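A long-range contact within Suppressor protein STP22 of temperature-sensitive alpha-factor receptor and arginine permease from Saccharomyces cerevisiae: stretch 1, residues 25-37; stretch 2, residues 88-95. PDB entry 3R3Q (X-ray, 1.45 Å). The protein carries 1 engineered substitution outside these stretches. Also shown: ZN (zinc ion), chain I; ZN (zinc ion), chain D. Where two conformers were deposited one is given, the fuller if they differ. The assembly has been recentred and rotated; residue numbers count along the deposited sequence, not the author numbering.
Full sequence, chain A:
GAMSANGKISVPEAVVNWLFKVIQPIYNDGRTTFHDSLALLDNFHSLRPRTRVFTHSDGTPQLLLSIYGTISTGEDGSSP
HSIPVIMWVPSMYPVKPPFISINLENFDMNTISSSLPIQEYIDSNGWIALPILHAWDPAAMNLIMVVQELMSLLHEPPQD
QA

Stretch 1 25-37: PIYNDGRTTFHDS
Stretch 2 (88-95) WVPSMYPV

How do the two backbones lie against each other? Tyr27 to Asp29 form a loop that leads into a helix from Gly30 onward, while the second stretch passes through Val89 and bends through a type I turn from Pro90 to Tyr93, closed by Tyr93 N to Pro90 O at 2.9 Å. Along the loop, Tyr27 to Asp29 and Ser91 to Tyr93 run in the same sense: Tyr27 CA lies 4.6 Å from Ser91 CA, Asn28 CA 5.6 Å from Met92 CA, and Thr33 CA, in the helix, 6.5 Å from Tyr93 CA. One direct backbone bond fixes this register, Asn28 N to Ser91 O at 3.0 Å and 161°. Beside it, water 2 accepts from Asp29 N (2.8 Å) and donates to Ser91 O (2.8 Å) and Tyr93 O (2.6 Å), tying the helix start to the turn.

What sets the pose of Tyr27? Its CA-CB bond points sideways, but chi1 of -70° (m) and chi2 of -88° carry the ring along the second stretch, so that Tyr27 OH donates to Val89 O at 2.6 Å. Pro90 O approaches the ring edge, 3.1 Å from Tyr27 CE1. The same CE1 packs 3.8 Å from Val89 CG1, whose side chain (chi1 -172°, t) points toward the first stretch, and the same Val89 CG1 lies 4.1 Å from Thr33 CG2.

How does Tyr93 answer from the other side of the contact? With chi1 t (-179°) and chi2 80°, it extends toward the helix, and Tyr93 OH donates to Asp36 OD2 at 2.6 Å, a short bond to a charged acceptor. Asp36 (chi1 -73°, m) is also held from its own stretch, its OD1 accepting from His35 ND1 at 3.0 Å. Thr33 OG1 meets the ring edge, 3.6 Å from Tyr93 CD2; its m rotamer (-61°) lets OG1 donate to Asp29 O at 3.0 Å. Thr32 CG2 lies 3.9 Å from Tyr93 CE2 and 3.8 Å from CD of Pro94, which follows a cis peptide bond.

Why do Asp29 and Asn28 both take the t rotamer? At the N-cap, Asp29 (phi/psi -121/84, chi1 -173°, chi2 -14°) turns OD1 to accept from Thr32 N at 3.1 Å, while its OD2 binds zinc at 2.0 Å. Thr32 (chi1 -65°, m) supplies OG1 to the same ion at 2.1 Å. Asn28 (chi1 -168°, chi2 39°) places ND2 3.5 Å from Met92 SD and donates from ND2 to water 1 at 3.3 Å; that water donates to Met92 O at 3.2 Å. Met92 starts away from the first stretch, yet three m torsions (-74°, -66°, -62°) fold its end back to Asn28.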

# COMPACT_ATOMS: atom_id res chain seq x y z
N PRO A 25 -10.76 8.30 16.21
CA PRO A 25 -10.31 9.67 16.51
C PRO A 25 -9.47 10.30 15.39
O PRO A 25 -9.28 11.52 15.39
CB PRO A 25 -9.44 9.49 17.76
CG PRO A 25 -9.76 8.13 18.29
CD PRO A 25 -10.12 7.32 17.09
N ILE A 26 -8.99 9.48 14.47
CA ILE A 26 -8.02 9.94 13.47
C ILE A 26 -8.67 10.35 12.15
O ILE A 26 -8.31 11.38 11.56
CB ILE A 26 -6.96 8.87 13.15
CG1 ILE A 26 -6.10 8.55 14.38
CG2 ILE A 26 -6.06 9.31 11.99
CD1 ILE A 26 -5.18 7.35 14.17
N TYR A 27 -9.63 9.55 11.69
CA TYR A 27 -10.14 9.63 10.33
C TYR A 27 -11.43 10.43 10.17
O TYR A 27 -12.39 10.24 10.91
CB TYR A 27 -10.28 8.20 9.72
CG TYR A 27 -8.90 7.65 9.50
CD1 TYR A 27 -8.23 7.89 8.30
CD2 TYR A 27 -8.23 6.98 10.51
CE1 TYR A 27 -6.95 7.44 8.11
CE2 TYR A 27 -6.93 6.53 10.33
CZ TYR A 27 -6.29 6.77 9.12
OH TYR A 27 -4.99 6.35 8.93
N ASN A 28 -11.43 11.33 9.19
CA ASN A 28 -12.63 12.09 8.86
C ASN A 28 -13.80 11.17 8.52
O ASN A 28 -14.94 11.43 8.90
CB ASN A 28 -12.31 13.01 7.68
CG ASN A 28 -13.39 14.04 7.42
OD1 ASN A 28 -13.96 14.60 8.36
ND2 ASN A 28 -13.66 14.32 6.15
N ASP A 29 -13.50 10.08 7.82
CA ASP A 29 -14.51 9.09 7.44
C ASP A 29 -14.10 7.75 8.02
O ASP A 29 -13.47 6.93 7.35
CB ASP A 29 -14.62 9.02 5.92
CG ASP A 29 -15.76 8.15 5.44
OD1 ASP A 29 -16.35 7.38 6.24
OD2 ASP A 29 -16.05 8.25 4.23
N GLY A 30 -14.44 7.53 9.29
CA GLY A 30 -14.01 6.34 9.99
C GLY A 30 -14.64 5.07 9.46
O GLY A 30 -14.00 4.02 9.44
N ARG A 31 -15.90 5.15 9.04
CA ARG A 31 -16.59 3.96 8.55
C ARG A 31 -15.92 3.43 7.28
O ARG A 31 -15.66 2.23 7.14
CB ARG A 31 -18.07 4.24 8.29
CG ARG A 31 -18.82 3.04 7.73
CD ARG A 31 -18.68 1.82 8.63
NE ARG A 31 -19.28 2.05 9.94
CZ ARG A 31 -19.15 1.24 10.98
NH1 ARG A 31 -18.42 0.13 10.87
NH2 ARG A 31 -19.73 1.53 12.14
N THR A 32 -15.63 4.34 6.36
CA THR A 32 -14.99 3.94 5.12
C THR A 32 -13.55 3.48 5.36
O THR A 32 -13.11 2.49 4.76
CB THR A 32 -15.05 5.10 4.10
OG1 THR A 32 -16.43 5.32 3.76
CG2 THR A 32 -14.25 4.78 2.84
N THR A 33 -12.83 4.17 6.23
CA THR A 33 -11.46 3.78 6.50
C THR A 33 -11.43 2.40 7.15
O THR A 33 -10.64 1.54 6.76
CB THR A 33 -10.73 4.85 7.34
OG1 THR A 33 -10.70 6.09 6.62
CG2 THR A 33 -9.30 4.42 7.62
N PHE A 34 -12.32 2.18 8.11
CA PHE A 34 -12.40 0.88 8.77
C PHE A 34 -12.77 -0.21 7.78
O PHE A 34 -12.08 -1.23 7.68
CB PHE A 34 -13.43 0.94 9.91
CG PHE A 34 -13.73 -0.40 10.53
CD1 PHE A 34 -12.81 -1.00 11.38
CD2 PHE A 34 -14.91 -1.05 10.26
CE1 PHE A 34 -13.08 -2.23 11.95
CE2 PHE A 34 -15.19 -2.28 10.83
CZ PHE A 34 -14.27 -2.87 11.69
N HIS A 35 -13.84 -0.01 7.03
CA HIS A 35 -14.23 -1.05 6.12
C HIS A 35 -13.12 -1.38 5.12
O HIS A 35 -12.80 -2.54 4.89
CB HIS A 35 -15.48 -0.72 5.29
CG HIS A 35 -15.73 -1.76 4.26
ND1 HIS A 35 -15.13 -1.74 3.02
CD2 HIS A 35 -16.41 -2.92 4.34
CE1 HIS A 35 -15.45 -2.85 2.37
NE2 HIS A 35 -16.23 -3.58 3.15
N ASP A 36 -12.56 -0.34 4.51
CA ASP A 36 -11.64 -0.55 3.40
C ASP A 36 -10.34 -1.17 3.87
O ASP A 36 -9.73 -1.96 3.17
CB ASP A 36 -11.38 0.75 2.63
CG ASP A 36 -12.58 1.19 1.79
OD1 ASP A 36 -13.69 0.69 2.05
OD2 ASP A 36 -12.40 2.00 0.87
N SER A 37 -9.91 -0.79 5.08
CA SER A 37 -8.71 -1.37 5.68
C SER A 37 -8.90 -2.85 5.96
O SER A 37 -8.05 -3.68 5.64
CB SER A 37 -8.32 -0.61 6.94
OG SER A 37 -7.94 0.72 6.62
N TRP A 88 0.35 4.01 3.88
CA TRP A 88 -0.16 4.90 4.90
C TRP A 88 -1.51 5.42 4.46
O TRP A 88 -1.66 5.87 3.33
CB TRP A 88 0.76 6.10 5.06
CG TRP A 88 2.13 5.77 5.52
CD1 TRP A 88 3.18 5.31 4.76
CD2 TRP A 88 2.63 5.90 6.86
NE1 TRP A 88 4.29 5.15 5.55
CE2 TRP A 88 3.98 5.50 6.84
CE3 TRP A 88 2.07 6.32 8.07
CZ2 TRP A 88 4.78 5.51 7.98
CZ3 TRP A 88 2.86 6.33 9.20
CH2 TRP A 88 4.20 5.93 9.15
N VAL A 89 -2.50 5.34 5.34
CA VAL A 89 -3.84 5.81 5.00
C VAL A 89 -4.02 7.24 5.54
O VAL A 89 -4.01 7.45 6.75
CB VAL A 89 -4.92 4.88 5.56
CG1 VAL A 89 -6.29 5.28 5.03
CG2 VAL A 89 -4.62 3.43 5.18
N PRO A 90 -4.17 8.22 4.65
CA PRO A 90 -4.30 9.60 5.13
C PRO A 90 -5.63 9.86 5.84
O PRO A 90 -6.65 9.19 5.57
CB PRO A 90 -4.20 10.43 3.84
CG PRO A 90 -4.80 9.52 2.80
CD PRO A 90 -4.28 8.14 3.18
N SER A 91 -5.64 10.86 6.71
CA SER A 91 -6.81 11.11 7.54
C SER A 91 -8.06 11.49 6.73
O SER A 91 -9.18 11.33 7.20
CB SER A 91 -6.49 12.17 8.61
OG SER A 91 -6.07 13.39 8.01
N MET A 92 -7.86 11.98 5.50
CA MET A 92 -8.98 12.32 4.63
C MET A 92 -9.41 11.21 3.67
O MET A 92 -10.22 11.45 2.78
CB MET A 92 -8.68 13.60 3.83
CG MET A 92 -8.74 14.85 4.68
SD MET A 92 -10.41 15.19 5.29
CE MET A 92 -11.29 15.43 3.75
N TYR A 93 -8.87 10.01 3.85
CA TYR A 93 -9.28 8.86 3.03
C TYR A 93 -10.82 8.73 3.04
O TYR A 93 -11.43 8.85 4.10
CB TYR A 93 -8.62 7.57 3.54
CG TYR A 93 -9.00 6.37 2.70
CD1 TYR A 93 -8.37 6.13 1.49
CD2 TYR A 93 -10.02 5.51 3.10
CE1 TYR A 93 -8.74 5.06 0.70
CE2 TYR A 93 -10.39 4.43 2.32
CZ TYR A 93 -9.75 4.22 1.11
OH TYR A 93 -10.09 3.16 0.30
N PRO A 94 -11.46 8.48 1.89
CA PRO A 94 -10.91 8.18 0.56
C PRO A 94 -10.77 9.39 -0.34
O PRO A 94 -10.45 9.19 -1.52
CB PRO A 94 -11.96 7.23 -0.02
CG PRO A 94 -13.24 7.77 0.52
CD PRO A 94 -12.91 8.19 1.95
N VAL A 95 -11.02 10.59 0.15
CA VAL A 95 -10.83 11.78 -0.67
C VAL A 95 -9.38 11.88 -1.11
O VAL A 95 -9.07 12.22 -2.25
CB VAL A 95 -11.24 13.05 0.08
CG1 VAL A 95 -10.96 14.29 -0.77
CG2 VAL A 95 -12.72 12.98 0.44
ZN ZN I . -17.56 7.11 3.67
ZN ZN D . -16.79 -5.52 2.88
O HOH W 1 -13.06 11.86 4.10
O HOH W 2 -11.04 9.35 6.66